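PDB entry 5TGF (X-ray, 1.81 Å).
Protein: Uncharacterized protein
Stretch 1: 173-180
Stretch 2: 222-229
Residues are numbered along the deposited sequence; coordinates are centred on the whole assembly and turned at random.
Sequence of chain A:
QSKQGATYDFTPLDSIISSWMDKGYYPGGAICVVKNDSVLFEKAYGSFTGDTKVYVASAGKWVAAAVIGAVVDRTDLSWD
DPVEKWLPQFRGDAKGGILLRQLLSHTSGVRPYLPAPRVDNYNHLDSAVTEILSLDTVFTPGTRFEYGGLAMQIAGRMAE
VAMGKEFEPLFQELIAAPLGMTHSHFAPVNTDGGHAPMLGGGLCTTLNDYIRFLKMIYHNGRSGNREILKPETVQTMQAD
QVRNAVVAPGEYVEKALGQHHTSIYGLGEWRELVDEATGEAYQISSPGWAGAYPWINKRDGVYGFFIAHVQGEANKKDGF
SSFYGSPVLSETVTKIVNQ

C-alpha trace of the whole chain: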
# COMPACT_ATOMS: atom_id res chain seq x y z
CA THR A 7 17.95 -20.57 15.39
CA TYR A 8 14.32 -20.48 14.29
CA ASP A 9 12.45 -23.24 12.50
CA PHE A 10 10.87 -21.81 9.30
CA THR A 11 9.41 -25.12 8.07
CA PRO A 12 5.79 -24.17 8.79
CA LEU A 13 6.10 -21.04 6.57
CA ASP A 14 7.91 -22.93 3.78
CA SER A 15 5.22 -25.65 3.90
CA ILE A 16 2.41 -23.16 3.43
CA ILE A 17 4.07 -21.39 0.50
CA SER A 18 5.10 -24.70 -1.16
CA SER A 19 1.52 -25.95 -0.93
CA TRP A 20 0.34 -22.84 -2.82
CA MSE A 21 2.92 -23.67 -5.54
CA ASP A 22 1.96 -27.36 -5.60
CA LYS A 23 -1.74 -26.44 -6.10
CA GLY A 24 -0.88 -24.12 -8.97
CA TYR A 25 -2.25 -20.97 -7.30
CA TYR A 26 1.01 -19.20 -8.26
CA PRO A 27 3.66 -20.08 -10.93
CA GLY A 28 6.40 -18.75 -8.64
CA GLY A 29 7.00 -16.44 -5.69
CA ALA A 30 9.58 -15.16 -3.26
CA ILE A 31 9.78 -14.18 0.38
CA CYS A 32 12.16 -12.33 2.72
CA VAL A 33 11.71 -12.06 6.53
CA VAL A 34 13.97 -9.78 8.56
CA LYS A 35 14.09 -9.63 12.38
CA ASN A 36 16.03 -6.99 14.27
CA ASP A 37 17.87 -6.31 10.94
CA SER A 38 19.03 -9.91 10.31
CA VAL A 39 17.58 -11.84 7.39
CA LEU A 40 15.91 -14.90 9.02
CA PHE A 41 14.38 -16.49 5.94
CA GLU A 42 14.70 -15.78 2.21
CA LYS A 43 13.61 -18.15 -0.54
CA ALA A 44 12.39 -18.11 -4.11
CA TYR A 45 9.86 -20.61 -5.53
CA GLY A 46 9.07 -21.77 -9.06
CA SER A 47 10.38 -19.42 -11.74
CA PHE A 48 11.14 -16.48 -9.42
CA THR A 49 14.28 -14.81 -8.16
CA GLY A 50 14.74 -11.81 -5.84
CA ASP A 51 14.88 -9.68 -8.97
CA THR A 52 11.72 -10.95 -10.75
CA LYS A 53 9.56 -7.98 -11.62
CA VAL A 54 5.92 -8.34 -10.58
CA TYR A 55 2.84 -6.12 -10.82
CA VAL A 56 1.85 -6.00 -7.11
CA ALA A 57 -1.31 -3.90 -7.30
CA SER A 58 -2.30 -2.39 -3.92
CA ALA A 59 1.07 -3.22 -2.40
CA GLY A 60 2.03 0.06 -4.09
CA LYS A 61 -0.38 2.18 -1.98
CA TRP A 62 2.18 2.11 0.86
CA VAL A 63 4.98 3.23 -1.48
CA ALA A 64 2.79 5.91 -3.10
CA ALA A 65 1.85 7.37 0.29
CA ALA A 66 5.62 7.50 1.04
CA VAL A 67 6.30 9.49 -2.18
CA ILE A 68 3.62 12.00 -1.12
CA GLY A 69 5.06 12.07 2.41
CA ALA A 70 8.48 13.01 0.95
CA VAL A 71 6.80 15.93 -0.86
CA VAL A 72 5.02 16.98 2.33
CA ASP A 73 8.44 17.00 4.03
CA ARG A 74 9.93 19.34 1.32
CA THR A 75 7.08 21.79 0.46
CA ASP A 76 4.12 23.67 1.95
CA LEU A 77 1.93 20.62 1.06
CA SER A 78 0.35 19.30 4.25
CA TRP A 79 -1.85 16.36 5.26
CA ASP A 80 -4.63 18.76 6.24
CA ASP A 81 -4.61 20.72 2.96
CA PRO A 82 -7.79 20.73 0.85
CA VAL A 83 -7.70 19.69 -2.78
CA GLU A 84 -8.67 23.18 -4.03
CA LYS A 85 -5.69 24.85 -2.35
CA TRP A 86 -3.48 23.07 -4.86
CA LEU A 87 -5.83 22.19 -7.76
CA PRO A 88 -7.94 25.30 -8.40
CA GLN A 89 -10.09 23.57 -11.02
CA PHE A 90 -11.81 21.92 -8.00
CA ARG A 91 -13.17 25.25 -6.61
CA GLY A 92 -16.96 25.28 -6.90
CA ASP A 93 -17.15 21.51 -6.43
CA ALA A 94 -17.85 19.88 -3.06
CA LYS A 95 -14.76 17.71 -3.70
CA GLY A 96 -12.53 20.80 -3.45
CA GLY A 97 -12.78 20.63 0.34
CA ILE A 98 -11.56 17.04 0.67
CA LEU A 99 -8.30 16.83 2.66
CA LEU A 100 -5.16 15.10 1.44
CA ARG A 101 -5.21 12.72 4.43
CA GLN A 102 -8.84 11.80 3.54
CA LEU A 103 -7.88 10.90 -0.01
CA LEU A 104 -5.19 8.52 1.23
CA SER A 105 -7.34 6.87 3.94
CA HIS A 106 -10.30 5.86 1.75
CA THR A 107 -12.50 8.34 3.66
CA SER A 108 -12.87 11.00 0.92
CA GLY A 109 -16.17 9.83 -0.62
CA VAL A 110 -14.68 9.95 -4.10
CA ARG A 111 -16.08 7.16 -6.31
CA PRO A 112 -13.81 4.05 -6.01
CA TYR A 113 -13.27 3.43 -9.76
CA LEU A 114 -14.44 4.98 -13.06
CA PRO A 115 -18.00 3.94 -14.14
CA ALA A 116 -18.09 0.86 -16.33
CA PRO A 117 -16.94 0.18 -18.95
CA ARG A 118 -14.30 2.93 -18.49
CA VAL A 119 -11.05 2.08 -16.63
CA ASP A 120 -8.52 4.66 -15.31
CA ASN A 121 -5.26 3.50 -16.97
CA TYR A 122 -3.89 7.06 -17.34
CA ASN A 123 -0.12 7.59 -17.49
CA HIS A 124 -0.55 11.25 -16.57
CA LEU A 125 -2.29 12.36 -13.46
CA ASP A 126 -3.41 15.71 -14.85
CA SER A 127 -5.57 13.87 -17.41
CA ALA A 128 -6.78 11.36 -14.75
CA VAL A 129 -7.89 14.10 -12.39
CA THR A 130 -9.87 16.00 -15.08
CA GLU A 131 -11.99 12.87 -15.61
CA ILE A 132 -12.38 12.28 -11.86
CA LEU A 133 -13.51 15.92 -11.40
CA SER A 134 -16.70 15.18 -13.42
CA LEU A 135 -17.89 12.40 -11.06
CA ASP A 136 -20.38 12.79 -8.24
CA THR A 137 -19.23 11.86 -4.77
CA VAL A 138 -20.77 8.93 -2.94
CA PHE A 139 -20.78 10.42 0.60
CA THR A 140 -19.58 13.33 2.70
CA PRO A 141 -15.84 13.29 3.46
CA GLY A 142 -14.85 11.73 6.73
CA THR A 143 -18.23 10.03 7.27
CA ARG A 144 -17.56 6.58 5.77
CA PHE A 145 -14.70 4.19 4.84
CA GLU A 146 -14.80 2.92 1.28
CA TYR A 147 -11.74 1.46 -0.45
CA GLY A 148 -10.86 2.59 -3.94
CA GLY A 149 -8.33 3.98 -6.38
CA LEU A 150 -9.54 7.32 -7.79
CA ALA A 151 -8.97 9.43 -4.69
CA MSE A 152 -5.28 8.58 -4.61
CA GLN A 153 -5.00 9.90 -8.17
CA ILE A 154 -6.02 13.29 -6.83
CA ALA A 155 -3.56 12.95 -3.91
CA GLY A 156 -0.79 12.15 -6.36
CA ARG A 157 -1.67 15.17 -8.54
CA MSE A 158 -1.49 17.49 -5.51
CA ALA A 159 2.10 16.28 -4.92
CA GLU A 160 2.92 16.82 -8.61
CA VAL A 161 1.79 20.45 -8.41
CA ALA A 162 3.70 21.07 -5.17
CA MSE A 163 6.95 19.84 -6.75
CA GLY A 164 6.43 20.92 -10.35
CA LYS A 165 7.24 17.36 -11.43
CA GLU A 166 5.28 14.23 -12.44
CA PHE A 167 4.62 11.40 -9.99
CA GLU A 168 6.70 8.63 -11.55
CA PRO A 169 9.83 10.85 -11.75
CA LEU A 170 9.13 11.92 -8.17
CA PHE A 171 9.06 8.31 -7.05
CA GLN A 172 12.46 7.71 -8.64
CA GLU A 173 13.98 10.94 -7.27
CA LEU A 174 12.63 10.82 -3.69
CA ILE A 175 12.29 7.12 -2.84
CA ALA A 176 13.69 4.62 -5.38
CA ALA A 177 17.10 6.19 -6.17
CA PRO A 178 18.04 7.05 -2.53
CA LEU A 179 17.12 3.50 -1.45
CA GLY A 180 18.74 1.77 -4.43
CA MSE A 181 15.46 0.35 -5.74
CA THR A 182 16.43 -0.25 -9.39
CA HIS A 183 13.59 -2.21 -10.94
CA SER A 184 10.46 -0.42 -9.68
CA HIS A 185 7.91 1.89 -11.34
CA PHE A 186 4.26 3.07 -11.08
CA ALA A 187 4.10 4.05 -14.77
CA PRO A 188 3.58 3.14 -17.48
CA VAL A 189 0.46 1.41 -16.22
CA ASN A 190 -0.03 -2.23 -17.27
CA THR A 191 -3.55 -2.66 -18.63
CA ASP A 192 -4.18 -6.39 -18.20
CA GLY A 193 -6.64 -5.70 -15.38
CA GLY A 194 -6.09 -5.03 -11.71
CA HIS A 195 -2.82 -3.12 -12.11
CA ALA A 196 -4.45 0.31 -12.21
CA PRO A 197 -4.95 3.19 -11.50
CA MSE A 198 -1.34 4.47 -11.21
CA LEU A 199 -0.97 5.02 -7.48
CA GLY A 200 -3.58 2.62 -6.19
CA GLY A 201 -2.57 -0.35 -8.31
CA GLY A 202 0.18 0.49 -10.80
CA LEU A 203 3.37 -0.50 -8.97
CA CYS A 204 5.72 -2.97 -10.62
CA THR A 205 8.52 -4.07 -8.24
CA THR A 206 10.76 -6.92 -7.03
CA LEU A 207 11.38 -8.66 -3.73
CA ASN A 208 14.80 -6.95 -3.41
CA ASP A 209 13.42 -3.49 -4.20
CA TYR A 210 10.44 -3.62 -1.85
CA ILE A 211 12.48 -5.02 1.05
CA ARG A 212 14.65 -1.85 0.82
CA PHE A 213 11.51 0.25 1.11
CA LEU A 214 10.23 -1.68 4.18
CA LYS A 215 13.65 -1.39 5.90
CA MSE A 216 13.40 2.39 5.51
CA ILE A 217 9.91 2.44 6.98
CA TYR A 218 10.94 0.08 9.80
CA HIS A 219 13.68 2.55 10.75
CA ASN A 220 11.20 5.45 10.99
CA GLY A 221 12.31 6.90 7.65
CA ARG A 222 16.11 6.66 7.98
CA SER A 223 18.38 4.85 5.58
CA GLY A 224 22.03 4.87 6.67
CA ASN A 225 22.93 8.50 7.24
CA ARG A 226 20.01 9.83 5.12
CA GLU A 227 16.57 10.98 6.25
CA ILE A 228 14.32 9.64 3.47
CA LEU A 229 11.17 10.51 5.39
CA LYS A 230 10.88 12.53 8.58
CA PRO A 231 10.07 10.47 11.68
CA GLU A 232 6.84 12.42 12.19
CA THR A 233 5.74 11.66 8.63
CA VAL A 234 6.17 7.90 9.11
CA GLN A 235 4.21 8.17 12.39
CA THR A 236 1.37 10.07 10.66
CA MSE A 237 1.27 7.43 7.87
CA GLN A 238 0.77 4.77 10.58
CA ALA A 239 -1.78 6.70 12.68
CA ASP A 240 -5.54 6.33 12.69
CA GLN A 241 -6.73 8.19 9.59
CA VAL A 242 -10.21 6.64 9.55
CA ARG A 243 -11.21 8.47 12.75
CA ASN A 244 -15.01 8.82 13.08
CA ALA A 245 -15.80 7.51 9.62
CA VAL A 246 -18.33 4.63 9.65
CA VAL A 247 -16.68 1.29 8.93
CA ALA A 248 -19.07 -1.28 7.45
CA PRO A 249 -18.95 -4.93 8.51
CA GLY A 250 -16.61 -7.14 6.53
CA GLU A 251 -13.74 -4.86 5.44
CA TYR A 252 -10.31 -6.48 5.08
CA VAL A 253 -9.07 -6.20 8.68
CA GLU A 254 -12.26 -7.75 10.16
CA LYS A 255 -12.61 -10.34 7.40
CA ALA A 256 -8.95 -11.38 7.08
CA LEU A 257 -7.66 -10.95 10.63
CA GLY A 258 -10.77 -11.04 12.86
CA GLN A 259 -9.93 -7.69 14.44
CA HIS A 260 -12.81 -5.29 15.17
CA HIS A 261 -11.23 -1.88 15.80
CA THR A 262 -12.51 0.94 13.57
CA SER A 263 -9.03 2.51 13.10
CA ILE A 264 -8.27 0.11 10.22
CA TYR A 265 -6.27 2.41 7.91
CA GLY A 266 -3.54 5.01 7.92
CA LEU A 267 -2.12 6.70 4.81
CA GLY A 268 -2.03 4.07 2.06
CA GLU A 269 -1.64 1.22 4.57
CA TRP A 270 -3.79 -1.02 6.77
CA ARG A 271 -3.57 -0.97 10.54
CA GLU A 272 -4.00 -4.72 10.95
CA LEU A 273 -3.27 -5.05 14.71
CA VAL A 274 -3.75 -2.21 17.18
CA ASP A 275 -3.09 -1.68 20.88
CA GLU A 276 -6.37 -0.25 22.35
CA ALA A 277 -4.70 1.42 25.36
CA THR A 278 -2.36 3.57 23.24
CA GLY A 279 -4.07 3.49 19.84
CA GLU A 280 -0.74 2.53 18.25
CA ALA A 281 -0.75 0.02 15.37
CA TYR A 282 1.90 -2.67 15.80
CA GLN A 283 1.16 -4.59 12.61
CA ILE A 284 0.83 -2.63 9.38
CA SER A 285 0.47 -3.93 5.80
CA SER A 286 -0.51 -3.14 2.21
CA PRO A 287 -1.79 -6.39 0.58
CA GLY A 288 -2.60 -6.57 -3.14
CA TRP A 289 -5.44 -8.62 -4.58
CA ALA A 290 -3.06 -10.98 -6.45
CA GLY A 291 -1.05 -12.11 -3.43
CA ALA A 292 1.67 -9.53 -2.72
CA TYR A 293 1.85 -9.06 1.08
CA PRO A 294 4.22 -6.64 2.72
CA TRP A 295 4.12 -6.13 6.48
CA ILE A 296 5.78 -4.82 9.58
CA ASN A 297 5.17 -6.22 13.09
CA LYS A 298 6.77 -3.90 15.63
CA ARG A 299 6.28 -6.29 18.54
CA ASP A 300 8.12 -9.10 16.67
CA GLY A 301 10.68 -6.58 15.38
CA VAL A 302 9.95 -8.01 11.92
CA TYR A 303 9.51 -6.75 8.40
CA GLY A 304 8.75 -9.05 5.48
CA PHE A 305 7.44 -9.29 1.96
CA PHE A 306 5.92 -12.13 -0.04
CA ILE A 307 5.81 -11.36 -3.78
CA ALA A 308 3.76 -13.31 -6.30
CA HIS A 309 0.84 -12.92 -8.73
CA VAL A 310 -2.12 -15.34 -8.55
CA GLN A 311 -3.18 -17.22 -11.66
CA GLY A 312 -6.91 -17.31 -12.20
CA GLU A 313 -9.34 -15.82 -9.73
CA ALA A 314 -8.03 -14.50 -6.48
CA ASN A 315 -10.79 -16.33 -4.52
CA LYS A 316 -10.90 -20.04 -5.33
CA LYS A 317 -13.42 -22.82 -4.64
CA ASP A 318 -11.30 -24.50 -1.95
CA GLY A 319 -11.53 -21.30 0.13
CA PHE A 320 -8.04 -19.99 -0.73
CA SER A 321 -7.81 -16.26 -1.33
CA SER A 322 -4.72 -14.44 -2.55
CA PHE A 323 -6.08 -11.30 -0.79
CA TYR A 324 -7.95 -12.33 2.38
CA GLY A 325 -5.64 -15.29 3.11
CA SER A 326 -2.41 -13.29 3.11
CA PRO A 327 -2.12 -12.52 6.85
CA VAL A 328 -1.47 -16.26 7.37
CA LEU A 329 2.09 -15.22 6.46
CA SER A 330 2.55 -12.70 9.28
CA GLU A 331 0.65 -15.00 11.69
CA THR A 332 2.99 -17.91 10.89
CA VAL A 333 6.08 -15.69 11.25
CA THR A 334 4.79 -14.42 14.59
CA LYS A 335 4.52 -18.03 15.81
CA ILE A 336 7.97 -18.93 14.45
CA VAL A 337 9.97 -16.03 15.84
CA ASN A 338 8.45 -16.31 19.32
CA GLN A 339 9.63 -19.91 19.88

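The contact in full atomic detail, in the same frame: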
# COMPACT_ATOMS: atom_id res chain seq x y z
N GLU A 173 13.09 9.95 -7.91
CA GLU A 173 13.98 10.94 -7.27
C GLU A 173 13.99 10.80 -5.73
O GLU A 173 15.06 10.74 -5.12
CB GLU A 173 13.60 12.35 -7.69
CG GLU A 173 14.42 13.43 -6.99
CD GLU A 173 13.84 14.83 -7.12
OE1 GLU A 173 12.90 15.03 -7.94
OE2 GLU A 173 14.32 15.74 -6.40
N LEU A 174 12.81 10.68 -5.14
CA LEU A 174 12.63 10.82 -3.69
C LEU A 174 12.65 9.51 -2.89
O LEU A 174 12.92 9.53 -1.69
CB LEU A 174 11.30 11.53 -3.42
CG LEU A 174 11.16 12.95 -3.95
CD1 LEU A 174 9.81 13.52 -3.58
CD2 LEU A 174 12.28 13.84 -3.42
N ILE A 175 12.32 8.39 -3.53
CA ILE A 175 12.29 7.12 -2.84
C ILE A 175 13.20 6.07 -3.48
O ILE A 175 14.03 5.45 -2.80
CB ILE A 175 10.84 6.59 -2.72
CG1 ILE A 175 9.91 7.60 -2.01
CG2 ILE A 175 10.81 5.22 -2.05
CD1 ILE A 175 10.19 7.87 -0.55
N ALA A 176 13.01 5.77 -4.77
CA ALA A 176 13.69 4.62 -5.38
C ALA A 176 15.23 4.81 -5.48
O ALA A 176 15.99 3.95 -5.05
CB ALA A 176 13.11 4.28 -6.74
N ALA A 177 15.66 5.92 -6.06
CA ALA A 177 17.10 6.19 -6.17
C ALA A 177 17.84 6.25 -4.81
O ALA A 177 18.80 5.54 -4.64
CB ALA A 177 17.34 7.43 -7.00
N PRO A 178 17.34 7.01 -3.82
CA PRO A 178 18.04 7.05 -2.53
C PRO A 178 18.10 5.73 -1.79
O PRO A 178 19.06 5.47 -1.06
CB PRO A 178 17.24 8.06 -1.72
CG PRO A 178 16.45 8.83 -2.69
CD PRO A 178 16.23 7.97 -3.87
N LEU A 179 17.13 4.85 -2.04
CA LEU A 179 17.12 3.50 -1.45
C LEU A 179 17.79 2.42 -2.31
O LEU A 179 17.90 1.27 -1.89
CB LEU A 179 15.68 3.07 -1.12
CG LEU A 179 15.04 3.90 0.00
CD1 LEU A 179 13.60 3.46 0.24
CD2 LEU A 179 15.83 3.86 1.30
N GLY A 180 18.18 2.75 -3.53
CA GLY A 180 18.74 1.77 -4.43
C GLY A 180 17.74 0.75 -4.97
O GLY A 180 18.10 -0.38 -5.29
N ARG A 222 14.67 6.50 8.20
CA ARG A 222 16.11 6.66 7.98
C ARG A 222 16.62 5.55 7.10
O ARG A 222 16.16 4.40 7.21
CB ARG A 222 16.88 6.61 9.31
CG ARG A 222 16.67 7.80 10.22
CD ARG A 222 17.84 7.97 11.21
NE ARG A 222 19.05 8.52 10.57
CZ ARG A 222 19.32 9.82 10.40
NH1 ARG A 222 20.45 10.18 9.79
NH2 ARG A 222 18.51 10.77 10.85
N SER A 223 17.58 5.87 6.24
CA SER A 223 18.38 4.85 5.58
C SER A 223 19.85 5.24 5.62
O SER A 223 20.26 6.18 4.96
CB SER A 223 17.94 4.68 4.12
OG SER A 223 18.73 3.69 3.49
N GLY A 224 20.64 4.51 6.41
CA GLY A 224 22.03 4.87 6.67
C GLY A 224 22.11 6.22 7.33
O GLY A 224 21.47 6.46 8.35
N ASN A 225 22.81 7.15 6.70
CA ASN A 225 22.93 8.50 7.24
C ASN A 225 21.90 9.46 6.64
O ASN A 225 21.94 10.66 6.95
CB ASN A 225 24.36 9.04 7.05
CG ASN A 225 24.81 9.00 5.60
OD1 ASN A 225 24.01 9.17 4.68
ND2 ASN A 225 26.10 8.79 5.39
N ARG A 226 20.99 8.96 5.79
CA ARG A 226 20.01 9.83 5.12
C ARG A 226 18.64 9.76 5.78
O ARG A 226 18.20 8.69 6.22
CB ARG A 226 19.88 9.45 3.63
CG ARG A 226 21.20 9.39 2.87
CD ARG A 226 20.99 9.21 1.36
NE ARG A 226 20.14 10.25 0.77
CZ ARG A 226 19.98 10.44 -0.54
NH1 ARG A 226 20.61 9.69 -1.44
NH2 ARG A 226 19.18 11.42 -0.97
N GLU A 227 17.96 10.89 5.84
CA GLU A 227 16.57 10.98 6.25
C GLU A 227 15.69 10.94 5.00
O GLU A 227 15.51 11.95 4.33
CB GLU A 227 16.34 12.28 7.03
CG GLU A 227 15.03 12.30 7.79
CD GLU A 227 14.98 13.38 8.87
OE1 GLU A 227 14.68 14.53 8.50
OE2 GLU A 227 15.25 13.09 10.07
N ILE A 228 15.13 9.78 4.70
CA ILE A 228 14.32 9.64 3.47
C ILE A 228 12.92 10.18 3.72
O ILE A 228 12.36 10.91 2.90
CB ILE A 228 14.28 8.16 3.01
CG1 ILE A 228 15.70 7.62 2.84
CG2 ILE A 228 13.45 8.03 1.73
CD1 ILE A 228 16.53 8.40 1.86
N LEU A 229 12.37 9.87 4.88
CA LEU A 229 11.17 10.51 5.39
C LEU A 229 11.45 11.01 6.80
O LEU A 229 12.19 10.37 7.55
CB LEU A 229 10.01 9.49 5.44
CG LEU A 229 9.47 9.05 4.06
CD1 LEU A 229 8.53 7.86 4.26
CD2 LEU A 229 8.79 10.23 3.35
O HOH W 1 13.30 11.48 0.17

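The end of a helix, residues 173-179, packs here against a tight hairpin and the residues that follow it, 222-229. Two residues dominate the contact, Ile228 from the second stretch and Pro178 from the first, and no direct hydrogen bond joins the two stretches. The contact is mainly apolar packing, supplemented by one bridging water.

Ile228 points its CA-to-CB bond toward the helix and touches four of its residues. Its CD1 lies 3.7 Å from Pro178 CB, its CG1 4.1 Å from Leu179 CD2, and its CG2 4.0 Å from Ile175 CD1. Ile228 CG2 also sits 3.8 Å from the backbone oxygen, O, of Leu174. A beta-branched side chain suits this buried place: with chi1 and chi2 both in m, its methyls CD1 and CG2 meet different helix residues. Ile175 and Leu179 set out sideways from the helix, but the ends of their side chains come nearer and so close on the isoleucine.

Pro178 faces the hairpin directly. Its compact ring suits the spot because it offers an apolar surface without a long chain to accommodate, and because a proline nitrogen carries no hydrogen. The helix is kinked at this point, where the N of Pro178 makes no bond to the preceding turn. The chain recovers a bond at once, Leu179 N donating to Ile175 O at 3.2 Å, and then closes in a Schellman motif at Gly180, whose positive phi is easily adopted by glycine.

The same CB of Pro178 lies over one face of the Arg226 guanidinium, 3.8 Å from NH1. The faces of that planar group are poor in hydrogen-bonding capacity, so an aliphatic ring can cover one of them while the edge remains available to polar surroundings. Arg226 is thus well suited to an exposed margin.

Ser223 holds the hairpin in shape. Its N donates to Arg226 O at 2.9 Å, and its O accepts from Arg226 N at 3.0 Å, closing a type II' turn whose Gly224 has the positive phi expected of glycine. Ser223 directs its CA-to-CB bond toward the helix, and Leu179 CD2 packs 3.6 Å from Ser223 CB, a carbon contact at the partly exposed edge of the apolar cluster.

Where the backbones present carbonyls, a water does the joining. Water 1 donates to Leu174 O at 2.7 Å and to Ile228 O at 2.9 Å, giving both oxygens a polar partner beside the apolar cluster.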